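Local atomic coordinates of dehydroquinate synthase (Thermus thermophilus, PDB entry 1UJN), a protein that probably catalyses the conversion of 3-deoxy-D-arabino-heptulosonate 7-phosphate to 3-dehydroquinate in chorismate biosynthesis, with NAD(+) and one divalent metal ion per subunit. Residues L271-V274 with R275-L278; A174-H177 with G178-G182; L33-R37 with R38-F42; S196-L199 with E200-A204. One frame throughout, in Å; residues are numbered along the deposited sequence.

Contact 1. Residues L271-V274 with R275-L278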
loop_
_atom_site.group_PDB
_atom_site.type_symbol
_atom_site.label_atom_id
_atom_site.label_comp_id
_atom_site.label_asym_id
_atom_site.label_seq_id
_atom_site.Cartn_x
_atom_site.Cartn_y
_atom_site.Cartn_z
ATOM N N LEU A 271 -15.247 -33.893 -18.370
ATOM C CA LEU A 271 -15.446 -33.230 -19.652
ATOM C C LEU A 271 -16.896 -32.840 -19.929
ATOM O O LEU A 271 -17.155 -31.768 -20.478
ATOM C CB LEU A 271 -14.914 -34.107 -20.790
ATOM C CG LEU A 271 -13.395 -34.123 -21.015
ATOM C CD1 LEU A 271 -12.941 -32.754 -21.494
ATOM C CD2 LEU A 271 -12.672 -34.511 -19.738
ATOM N N PRO A 272 -17.865 -33.699 -19.559
ATOM C CA PRO A 272 -19.270 -33.353 -19.810
ATOM C C PRO A 272 -19.693 -32.012 -19.211
ATOM O O PRO A 272 -20.226 -31.152 -19.913
ATOM C CB PRO A 272 -20.028 -34.535 -19.203
ATOM C CG PRO A 272 -19.097 -35.677 -19.459
ATOM C CD PRO A 272 -17.750 -35.085 -19.071
ATOM N N PRO A 273 -19.455 -31.812 -17.902
ATOM C CA PRO A 273 -19.837 -30.547 -17.270
ATOM C C PRO A 273 -19.191 -29.343 -17.956
ATOM O O PRO A 273 -19.835 -28.313 -18.164
ATOM C CB PRO A 273 -19.347 -30.716 -15.832
ATOM C CG PRO A 273 -19.383 -32.201 -15.628
ATOM C CD PRO A 273 -18.829 -32.717 -16.922
ATOM N N VAL A 274 -17.915 -29.480 -18.309
ATOM C CA VAL A 274 -17.190 -28.393 -18.957
ATOM C C VAL A 274 -17.651 -28.176 -20.397
ATOM O O VAL A 274 -17.697 -27.041 -20.864
ATOM C CB VAL A 274 -15.663 -28.644 -18.926
ATOM C CG1 VAL A 274 -14.928 -27.512 -19.635
ATOM C CG2 VAL A 274 -15.189 -28.746 -17.479
ATOM N N ARG A 275 -17.989 -29.251 -21.106
ATOM C CA ARG A 275 -18.460 -29.092 -22.478
ATOM C C ARG A 275 -19.760 -28.294 -22.438
ATOM O O ARG A 275 -19.952 -27.364 -23.224
ATOM C CB ARG A 275 -18.706 -30.449 -23.146
ATOM C CG ARG A 275 -17.462 -31.301 -23.343
ATOM C CD ARG A 275 -17.694 -32.350 -24.430
ATOM N NE ARG A 275 -16.624 -33.341 -24.491
ATOM C CZ ARG A 275 -16.586 -34.449 -23.757
ATOM N NH1 ARG A 275 -17.563 -34.718 -22.901
ATOM N NH2 ARG A 275 -15.566 -35.286 -23.875
ATOM N N ARG A 276 -20.644 -28.662 -21.512
ATOM C CA ARG A 276 -21.917 -27.967 -21.345
ATOM C C ARG A 276 -21.662 -26.483 -21.119
ATOM O O ARG A 276 -22.289 -25.630 -21.748
ATOM C CB ARG A 276 -22.695 -28.520 -20.145
ATOM C CG ARG A 276 -23.689 -29.618 -20.477
ATOM C CD ARG A 276 -24.708 -29.799 -19.354
ATOM N NE ARG A 276 -24.125 -30.335 -18.124
ATOM C CZ ARG A 276 -23.627 -31.563 -18.001
ATOM N NH1 ARG A 276 -23.633 -32.397 -19.034
ATOM N NH2 ARG A 276 -23.126 -31.961 -16.840
ATOM N N LEU A 277 -20.743 -26.190 -20.204
ATOM C CA LEU A 277 -20.379 -24.820 -19.869
ATOM C C LEU A 277 -19.980 -24.028 -21.108
ATOM O O LEU A 277 -20.435 -22.898 -21.308
ATOM C CB LEU A 277 -19.212 -24.811 -18.874
ATOM C CG LEU A 277 -18.607 -23.435 -18.567
ATOM C CD1 LEU A 277 -19.608 -22.610 -17.773
ATOM C CD2 LEU A 277 -17.316 -23.589 -17.783
ATOM N N LEU A 278 -19.122 -24.625 -21.931
ATOM C CA LEU A 278 -18.633 -23.982 -23.150
ATOM C C LEU A 278 -19.698 -23.736 -24.213
ATOM O O LEU A 278 -19.638 -22.737 -24.927
ATOM C CB LEU A 278 -17.489 -24.805 -23.747
ATOM C CG LEU A 278 -16.197 -24.794 -22.921
ATOM C CD1 LEU A 278 -15.223 -25.839 -23.453
ATOM C CD2 LEU A 278 -15.574 -23.406 -22.969
#
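With CG set anti to the carbonyl carbon (chi1 -65°) and the chain extended from CG to NE, Arg275 reaches back along the first turn of helix 271-281 and lays its guanidinium against Leu271, four residues earlier. Leu271 CB covers one face of that group, displaced toward its rim and 3.4 Å from Arg275 CZ. The ring of Pro272 runs alongside, its CG 3.9 Å from Arg275 NH1. Leu271 and Pro272 thus bound the approach of the guanidinium, while its charge is met by Glu340 of helix 327-342, which forms a salt bridge with Arg275 NH2. Arg276 behaves differently: a bend at chi3 (-68°) folds its guanidinium back over the backbone of the two prolines. Pro272 O lies on one face of this group, and NH2 of Arg276 comes within 3.6 Å of Pro273 CA.

Beneath these side chains the helix is regular from its first turn, where prolines are readily accommodated because the nitrogens of a first turn have no helical carbonyl four residues earlier to bond to. Pro272 O receives Arg276 N in a nearly straight bond (3.0 Å, 170°), and Leu271 O takes the shorter one from Arg275 N at 2.7 Å. The buried flank joins the C-terminal helices together: Leu271 and Leu278 pack on helix 247-264, and Pro273 and Leu277 on Phe175 of helix 164-181. Along the same helix Val274 and Leu278 point the same way, Val274 CG1 lying 4.2 Å from Leu278 CD1.

Contact 2. Residues A174-H177 with G178-G182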
loop_
_atom_site.group_PDB
_atom_site.type_symbol
_atom_site.label_atom_id
_atom_site.label_comp_id
_atom_site.label_asym_id
_atom_site.label_seq_id
_atom_site.Cartn_x
_atom_site.Cartn_y
_atom_site.Cartn_z
ATOM N N ALA A 174 -17.841 -18.934 -10.923
ATOM C CA ALA A 174 -18.648 -19.645 -9.935
ATOM C C ALA A 174 -18.523 -21.145 -10.214
ATOM O O ALA A 174 -18.384 -21.961 -9.297
ATOM C CB ALA A 174 -20.106 -19.207 -10.038
ATOM N N PHE A 175 -18.575 -21.489 -11.495
ATOM C CA PHE A 175 -18.457 -22.867 -11.954
ATOM C C PHE A 175 -17.125 -23.418 -11.455
ATOM O O PHE A 175 -17.039 -24.554 -10.987
ATOM C CB PHE A 175 -18.489 -22.894 -13.484
ATOM C CG PHE A 175 -18.442 -24.274 -14.074
ATOM C CD1 PHE A 175 -19.614 -24.920 -14.457
ATOM C CD2 PHE A 175 -17.227 -24.925 -14.253
ATOM C CE1 PHE A 175 -19.579 -26.199 -15.016
ATOM C CE2 PHE A 175 -17.178 -26.206 -14.811
ATOM C CZ PHE A 175 -18.358 -26.842 -15.192
ATOM N N LYS A 176 -16.086 -22.600 -11.568
ATOM C CA LYS A 176 -14.749 -22.978 -11.123
ATOM C C LYS A 176 -14.770 -23.312 -9.626
ATOM O O LYS A 176 -14.179 -24.311 -9.196
ATOM C CB LYS A 176 -13.776 -21.834 -11.391
ATOM C CG LYS A 176 -12.320 -22.157 -11.087
ATOM C CD LYS A 176 -11.463 -20.898 -11.149
ATOM C CE LYS A 176 -11.830 -19.936 -10.023
ATOM N NZ LYS A 176 -10.941 -18.741 -10.000
ATOM N N HIS A 177 -15.447 -22.477 -8.834
ATOM C CA HIS A 177 -15.549 -22.723 -7.393
ATOM C C HIS A 177 -16.251 -24.057 -7.158
ATOM O O HIS A 177 -15.954 -24.768 -6.192
ATOM C CB HIS A 177 -16.354 -21.622 -6.692
ATOM C CG HIS A 177 -15.707 -20.275 -6.724
ATOM N ND1 HIS A 177 -16.367 -19.121 -6.355
ATOM C CD2 HIS A 177 -14.460 -19.894 -7.090
ATOM C CE1 HIS A 177 -15.553 -18.090 -6.490
ATOM N NE2 HIS A 177 -14.391 -18.530 -6.935
ATOM N N GLY A 178 -17.192 -24.380 -8.041
ATOM C CA GLY A 178 -17.924 -25.631 -7.928
ATOM C C GLY A 178 -16.984 -26.815 -8.035
ATOM O O GLY A 178 -17.070 -27.768 -7.251
ATOM N N LEU A 179 -16.076 -26.756 -9.004
ATOM C CA LEU A 179 -15.110 -27.827 -9.202
ATOM C C LEU A 179 -14.131 -27.895 -8.029
ATOM O O LEU A 179 -13.729 -28.979 -7.605
ATOM C CB LEU A 179 -14.336 -27.603 -10.504
ATOM C CG LEU A 179 -15.137 -27.694 -11.803
ATOM C CD1 LEU A 179 -14.237 -27.350 -12.979
ATOM C CD2 LEU A 179 -15.710 -29.098 -11.958
ATOM N N ILE A 180 -13.753 -26.732 -7.506
ATOM C CA ILE A 180 -12.817 -26.662 -6.390
ATOM C C ILE A 180 -13.409 -27.208 -5.088
ATOM O O ILE A 180 -12.768 -27.993 -4.387
ATOM C CB ILE A 180 -12.349 -25.212 -6.152
ATOM C CG1 ILE A 180 -11.539 -24.720 -7.356
ATOM C CG2 ILE A 180 -11.500 -25.136 -4.892
ATOM C CD1 ILE A 180 -11.118 -23.268 -7.263
ATOM N N ALA A 181 -14.634 -26.801 -4.773
ATOM C CA ALA A 181 -15.290 -27.239 -3.543
ATOM C C ALA A 181 -16.003 -28.586 -3.659
ATOM O O ALA A 181 -16.212 -29.271 -2.653
ATOM C CB ALA A 181 -16.280 -26.173 -3.082
ATOM N N GLY A 182 -16.370 -28.966 -4.878
ATOM C CA GLY A 182 -17.085 -30.213 -5.071
ATOM C C GLY A 182 -18.571 -29.940 -4.918
ATOM O O GLY A 182 -19.355 -30.831 -4.593
#
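His177 O accepts a bond from Ala181 N at 2.8 Å, nearly straight at the hydrogen (166°), in the last turn of helix 164-181. Gly182 N in turn bonds to Gly178 O at 2.7 Å, and the chain then leaves helical geometry. The positive phi of Gly182 (88°) would push a side chain against the preceding carbonyl oxygen, so the residue at this helix end is suited to having none. Earlier in the turn, Lys176 O takes Ile180 N at 3.0 Å.

Two side-chain pairs follow the same four-residue spacing. Phe175, with CG anti to the backbone N (chi1 -177°), swings its ring so that CE2 meets Leu179 CD1 at 3.6 Å; the two groups cross at a slant. Leu187 lies against both of them. Replacing Leu179 with an alanine would probably open a gap beside Phe175 CE2 and leave the ring freer to shift. More loosely, the aliphatic part of Lys176 runs alongside Ile180, Lys176 CG being 4.2 Å from Ile180 CD1.

The polar ends of two buried side chains find partners in neighbouring segments: His177 ND1 bonds to Ala206 O on helix 199-216, and Lys176 NZ to Leu227 O. Lys176 NZ also forms a salt bridge with Glu173, a predicted zinc ligand along with His231 and His247. Held by both Glu173 and Leu227 O, the lysine amino group is placed in a way consistent with a second-shell role beside the predicted metal site.

Contact 3. Residues L33-R37 with R38-F42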
loop_
_atom_site.group_PDB
_atom_site.type_symbol
_atom_site.label_atom_id
_atom_site.label_comp_id
_atom_site.label_asym_id
_atom_site.label_seq_id
_atom_site.Cartn_x
_atom_site.Cartn_y
_atom_site.Cartn_z
ATOM N N LEU A 33 -17.493 9.080 -3.775
ATOM C CA LEU A 33 -17.921 7.898 -4.506
ATOM C C LEU A 33 -17.351 7.897 -5.918
ATOM O O LEU A 33 -17.482 8.869 -6.656
ATOM C CB LEU A 33 -19.460 7.827 -4.538
ATOM C CG LEU A 33 -20.139 6.575 -5.116
ATOM C CD1 LEU A 33 -21.560 6.465 -4.561
ATOM C CD2 LEU A 33 -20.158 6.643 -6.644
ATOM N N LEU A 34 -16.693 6.792 -6.261
ATOM C CA LEU A 34 -16.082 6.579 -7.567
ATOM C C LEU A 34 -16.964 5.555 -8.286
ATOM O O LEU A 34 -17.319 4.524 -7.703
ATOM C CB LEU A 34 -14.671 6.012 -7.371
ATOM C CG LEU A 34 -13.780 5.824 -8.594
ATOM C CD1 LEU A 34 -13.414 7.194 -9.150
ATOM C CD2 LEU A 34 -12.518 5.043 -8.208
ATOM N N PHE A 35 -17.309 5.812 -9.548
ATOM C CA PHE A 35 -18.176 4.888 -10.274
ATOM C C PHE A 35 -17.880 4.727 -11.764
ATOM O O PHE A 35 -17.301 5.605 -12.394
ATOM C CB PHE A 35 -19.639 5.328 -10.114
ATOM C CG PHE A 35 -19.957 6.648 -10.781
ATOM C CD1 PHE A 35 -20.431 6.690 -12.091
ATOM C CD2 PHE A 35 -19.779 7.847 -10.097
ATOM C CE1 PHE A 35 -20.724 7.907 -12.710
ATOM C CE2 PHE A 35 -20.068 9.073 -10.706
ATOM C CZ PHE A 35 -20.542 9.102 -12.016
ATOM N N ASP A 36 -18.293 3.583 -12.302
ATOM C CA ASP A 36 -18.145 3.266 -13.719
ATOM C C ASP A 36 -19.297 4.022 -14.386
ATOM O O ASP A 36 -20.444 3.833 -14.005
ATOM C CB ASP A 36 -18.320 1.755 -13.924
ATOM C CG ASP A 36 -18.224 1.339 -15.384
ATOM O OD1 ASP A 36 -18.640 2.118 -16.264
ATOM O OD2 ASP A 36 -17.744 0.216 -15.649
ATOM N N ARG A 37 -18.996 4.882 -15.355
ATOM C CA ARG A 37 -20.034 5.659 -16.043
ATOM C C ARG A 37 -21.215 4.794 -16.473
ATOM O O ARG A 37 -22.347 5.270 -16.539
ATOM C CB ARG A 37 -19.459 6.357 -17.280
ATOM C CG ARG A 37 -18.308 7.310 -17.002
ATOM C CD ARG A 37 -17.741 7.855 -18.309
ATOM N NE ARG A 37 -16.538 8.662 -18.115
ATOM C CZ ARG A 37 -16.503 9.823 -17.468
ATOM N NH1 ARG A 37 -17.611 10.329 -16.942
ATOM N NH2 ARG A 37 -15.357 10.480 -17.349
ATOM N N ARG A 38 -20.944 3.527 -16.772
ATOM C CA ARG A 38 -21.982 2.591 -17.199
ATOM C C ARG A 38 -23.123 2.422 -16.208
ATOM O O ARG A 38 -24.242 2.096 -16.600
ATOM C CB ARG A 38 -21.389 1.205 -17.464
ATOM C CG ARG A 38 -20.875 0.982 -18.862
ATOM C CD ARG A 38 -20.707 -0.512 -19.132
ATOM N NE ARG A 38 -21.962 -1.252 -18.974
ATOM C CZ ARG A 38 -22.408 -1.770 -17.829
ATOM N NH1 ARG A 38 -21.706 -1.640 -16.711
ATOM N NH2 ARG A 38 -23.564 -2.421 -17.801
ATOM N N VAL A 39 -22.841 2.610 -14.924
ATOM C CA VAL A 39 -23.876 2.458 -13.911
ATOM C C VAL A 39 -24.091 3.722 -13.090
ATOM O O VAL A 39 -24.340 3.652 -11.891
ATOM C CB VAL A 39 -23.561 1.276 -12.953
ATOM C CG1 VAL A 39 -23.688 -0.046 -13.705
ATOM C CG2 VAL A 39 -22.157 1.426 -12.374
ATOM N N GLU A 40 -24.020 4.877 -13.745
ATOM C CA GLU A 40 -24.210 6.138 -13.048
ATOM C C GLU A 40 -25.559 6.201 -12.340
ATOM O O GLU A 40 -25.656 6.738 -11.235
ATOM C CB GLU A 40 -24.089 7.325 -14.008
ATOM C CG GLU A 40 -24.264 8.663 -13.289
ATOM C CD GLU A 40 -23.900 9.860 -14.140
ATOM O OE1 GLU A 40 -23.902 10.986 -13.595
ATOM O OE2 GLU A 40 -23.610 9.680 -15.344
ATOM N N GLY A 41 -26.596 5.659 -12.977
ATOM C CA GLY A 41 -27.919 5.671 -12.374
ATOM C C GLY A 41 -27.901 5.093 -10.971
ATOM O O GLY A 41 -28.375 5.712 -10.016
ATOM N N PHE A 42 -27.339 3.895 -10.842
ATOM C CA PHE A 42 -27.257 3.232 -9.553
ATOM C C PHE A 42 -26.290 3.986 -8.643
ATOM O O PHE A 42 -26.517 4.098 -7.439
ATOM C CB PHE A 42 -26.792 1.779 -9.736
ATOM C CG PHE A 42 -26.635 1.025 -8.447
ATOM C CD1 PHE A 42 -27.678 0.964 -7.530
ATOM C CD2 PHE A 42 -25.443 0.369 -8.151
ATOM C CE1 PHE A 42 -27.539 0.263 -6.330
ATOM C CE2 PHE A 42 -25.293 -0.336 -6.956
ATOM C CZ PHE A 42 -26.342 -0.388 -6.043
#
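Asp36 provides two acceptors to the backbone that follows it, where the chain turns from strand 31-36 into helix 40-50. Its OD1 receives Arg38 N at 2.7 Å, which closes an Asx turn; the donor comes from the anti side, 33° out of the carboxylate plane. Its main-chain O takes Val39 N at 2.8 Å. A third bond, from Glu40 N to Arg37 O, is longer (3.3 Å). Placing CG anti to the backbone N (chi1 178°) directs the Asp36 carboxylate forward over the turn. Arg38 contributes no salt bridge: its NH1 stays 4.5 Å from Asp36 OD2, near enough only for a general attraction of opposite charges. With Asp36 replaced by an alanine, Arg38 N would probably lose its side-chain acceptor and the turn would be freer to relax.

Next to it, the Phe35 ring crosses the methylenes of Glu40, with Phe35 CE1 3.7 Å from Glu40 CB, while Glu40 OE1 bonds to Gln44 NE2 one helical turn on. Val39 comes close to Thr118, a predicted NAD(+)-binding residue.

The turn joins the first two elements of a beta-alpha-beta unit formed by strand 31-36, helix 40-50 and strand 55-58. Within the mixed sheet, strand 31-36 lies between strands 87-92 and 55-58 and runs parallel to both.

Contact 4. Residues S196-L199 with E200-A204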
loop_
_atom_site.group_PDB
_atom_site.type_symbol
_atom_site.label_atom_id
_atom_site.label_comp_id
_atom_site.label_asym_id
_atom_site.label_seq_id
_atom_site.Cartn_x
_atom_site.Cartn_y
_atom_site.Cartn_z
ATOM N N SER A 196 -33.206 -14.642 -13.551
ATOM C CA SER A 196 -33.410 -15.907 -12.844
ATOM C C SER A 196 -33.689 -15.687 -11.363
ATOM O O SER A 196 -32.856 -15.149 -10.639
ATOM C CB SER A 196 -32.185 -16.814 -13.000
ATOM O OG SER A 196 -32.031 -17.256 -14.337
ATOM N N PRO A 197 -34.872 -16.107 -10.889
ATOM C CA PRO A 197 -35.206 -15.926 -9.474
ATOM C C PRO A 197 -34.276 -16.679 -8.525
ATOM O O PRO A 197 -34.177 -16.340 -7.348
ATOM C CB PRO A 197 -36.654 -16.413 -9.395
ATOM C CG PRO A 197 -36.723 -17.442 -10.478
ATOM C CD PRO A 197 -35.971 -16.777 -11.608
ATOM N N ARG A 198 -33.586 -17.695 -9.038
ATOM C CA ARG A 198 -32.675 -18.475 -8.208
ATOM C C ARG A 198 -31.246 -17.924 -8.258
ATOM O O ARG A 198 -30.337 -18.475 -7.635
ATOM C CB ARG A 198 -32.682 -19.943 -8.649
ATOM C CG ARG A 198 -31.859 -20.251 -9.892
ATOM C CD ARG A 198 -32.048 -21.705 -10.306
ATOM N NE ARG A 198 -31.079 -22.147 -11.306
ATOM C CZ ARG A 198 -29.828 -22.506 -11.032
ATOM N NH1 ARG A 198 -29.379 -22.478 -9.780
ATOM N NH2 ARG A 198 -29.027 -22.903 -12.008
ATOM N N LEU A 199 -31.055 -16.831 -8.990
ATOM C CA LEU A 199 -29.728 -16.228 -9.120
ATOM C C LEU A 199 -29.134 -15.796 -7.781
ATOM O O LEU A 199 -27.966 -16.066 -7.499
ATOM C CB LEU A 199 -29.772 -15.024 -10.064
ATOM C CG LEU A 199 -28.423 -14.321 -10.281
ATOM C CD1 LEU A 199 -27.437 -15.289 -10.909
ATOM C CD2 LEU A 199 -28.607 -13.100 -11.181
ATOM N N GLU A 200 -29.930 -15.121 -6.956
ATOM C CA GLU A 200 -29.435 -14.661 -5.659
ATOM C C GLU A 200 -28.780 -15.784 -4.857
ATOM O O GLU A 200 -27.656 -15.639 -4.379
ATOM C CB GLU A 200 -30.573 -14.032 -4.842
ATOM C CG GLU A 200 -30.227 -13.794 -3.381
ATOM C CD GLU A 200 -31.337 -13.102 -2.604
ATOM O OE1 GLU A 200 -31.460 -13.362 -1.389
ATOM O OE2 GLU A 200 -32.074 -12.289 -3.197
ATOM N N ALA A 201 -29.484 -16.903 -4.709
ATOM C CA ALA A 201 -28.957 -18.039 -3.957
ATOM C C ALA A 201 -27.707 -18.625 -4.617
ATOM O O ALA A 201 -26.779 -19.067 -3.929
ATOM C CB ALA A 201 -30.034 -19.119 -3.821
ATOM N N PHE A 202 -27.687 -18.637 -5.946
ATOM C CA PHE A 202 -26.543 -19.168 -6.679
ATOM C C PHE A 202 -25.306 -18.303 -6.421
ATOM O O PHE A 202 -24.229 -18.819 -6.121
ATOM C CB PHE A 202 -26.828 -19.196 -8.184
ATOM C CG PHE A 202 -25.689 -19.743 -9.002
ATOM C CD1 PHE A 202 -25.605 -21.103 -9.284
ATOM C CD2 PHE A 202 -24.677 -18.901 -9.455
ATOM C CE1 PHE A 202 -24.530 -21.621 -10.005
ATOM C CE2 PHE A 202 -23.596 -19.408 -10.175
ATOM C CZ PHE A 202 -23.520 -20.769 -10.451
ATOM N N LEU A 203 -25.459 -16.990 -6.545
ATOM C CA LEU A 203 -24.327 -16.085 -6.324
ATOM C C LEU A 203 -23.818 -16.138 -4.890
ATOM O O LEU A 203 -22.603 -16.124 -4.650
ATOM C CB LEU A 203 -24.706 -14.650 -6.712
ATOM C CG LEU A 203 -24.847 -14.420 -8.226
ATOM C CD1 LEU A 203 -25.327 -13.007 -8.500
ATOM C CD2 LEU A 203 -23.511 -14.667 -8.917
ATOM N N ALA A 204 -24.740 -16.207 -3.937
ATOM C CA ALA A 204 -24.359 -16.285 -2.529
ATOM C C ALA A 204 -23.578 -17.569 -2.301
ATOM O O ALA A 204 -22.604 -17.590 -1.549
ATOM C CB ALA A 204 -25.597 -16.258 -1.648
HETATM O O HOH W 1 -32.227 -13.820 -7.747
HETATM O O HOH W 2 -32.213 -17.079 -4.899
#
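The guanidinium of Arg198 and the ring of Phe202 stand almost perpendicular, their planes 84° apart, and meet at a slant, with Arg198 NH1 4.0 Å from Phe202 CD1. The contact is loose; the firmer polar ties of the arginine are a salt bridge from NE to Asp191 and a bond from NH2 to Lys188 O. Phe202 itself packs on Leu171 and Ala174 of helix 164-181.

A type I beta turn from Ser196 to Leu199 leads into helix 199-216. Arg198 O accepts Phe202 N (3.1 Å), and Leu199 O accepts Leu203 N at 2.8 Å. Beside that second bond, Leu199, whose CG is anti to the backbone N (chi1 -180°), brings CG to within 3.8 Å of Leu203 CD1.

Water fills in at the start of the helix. One molecule takes Ala201 N at 2.7 Å and donates to Pro197 O at 3.2 Å, bridging the turn and the helix; a second accepts Glu200 N at 2.8 Å and lies within hydrogen-bonding distance of Ser196 O, so it too links turn and helix. Two N-H groups of the opening turn are thus satisfied by solvent rather than by a side-chain cap.

In the fold
From the N terminus, contact 3 comes first, at the turn between strand 31-36 and helix 40-50, in the mixed sheet of the part that probably binds NAD(+). Contact 2 ends helix 164-181, contact 4 begins helix 199-216 after the connecting loop, and contact 1 opens helix 271-281; these three lie in the C-terminal part of the protein. Each joins consecutive residues, so none closes a long loop, and all four follow in series without nesting or crossing. Contact 2 is the hub: Ala174 CB meets Phe202 CE2 of contact 4 at 3.5 Å, and Phe175 CD2 meets Leu277 CD2 of contact 1 at 3.8 Å. Contact 3 stands apart, its centre about 31 Å from that of contact 2.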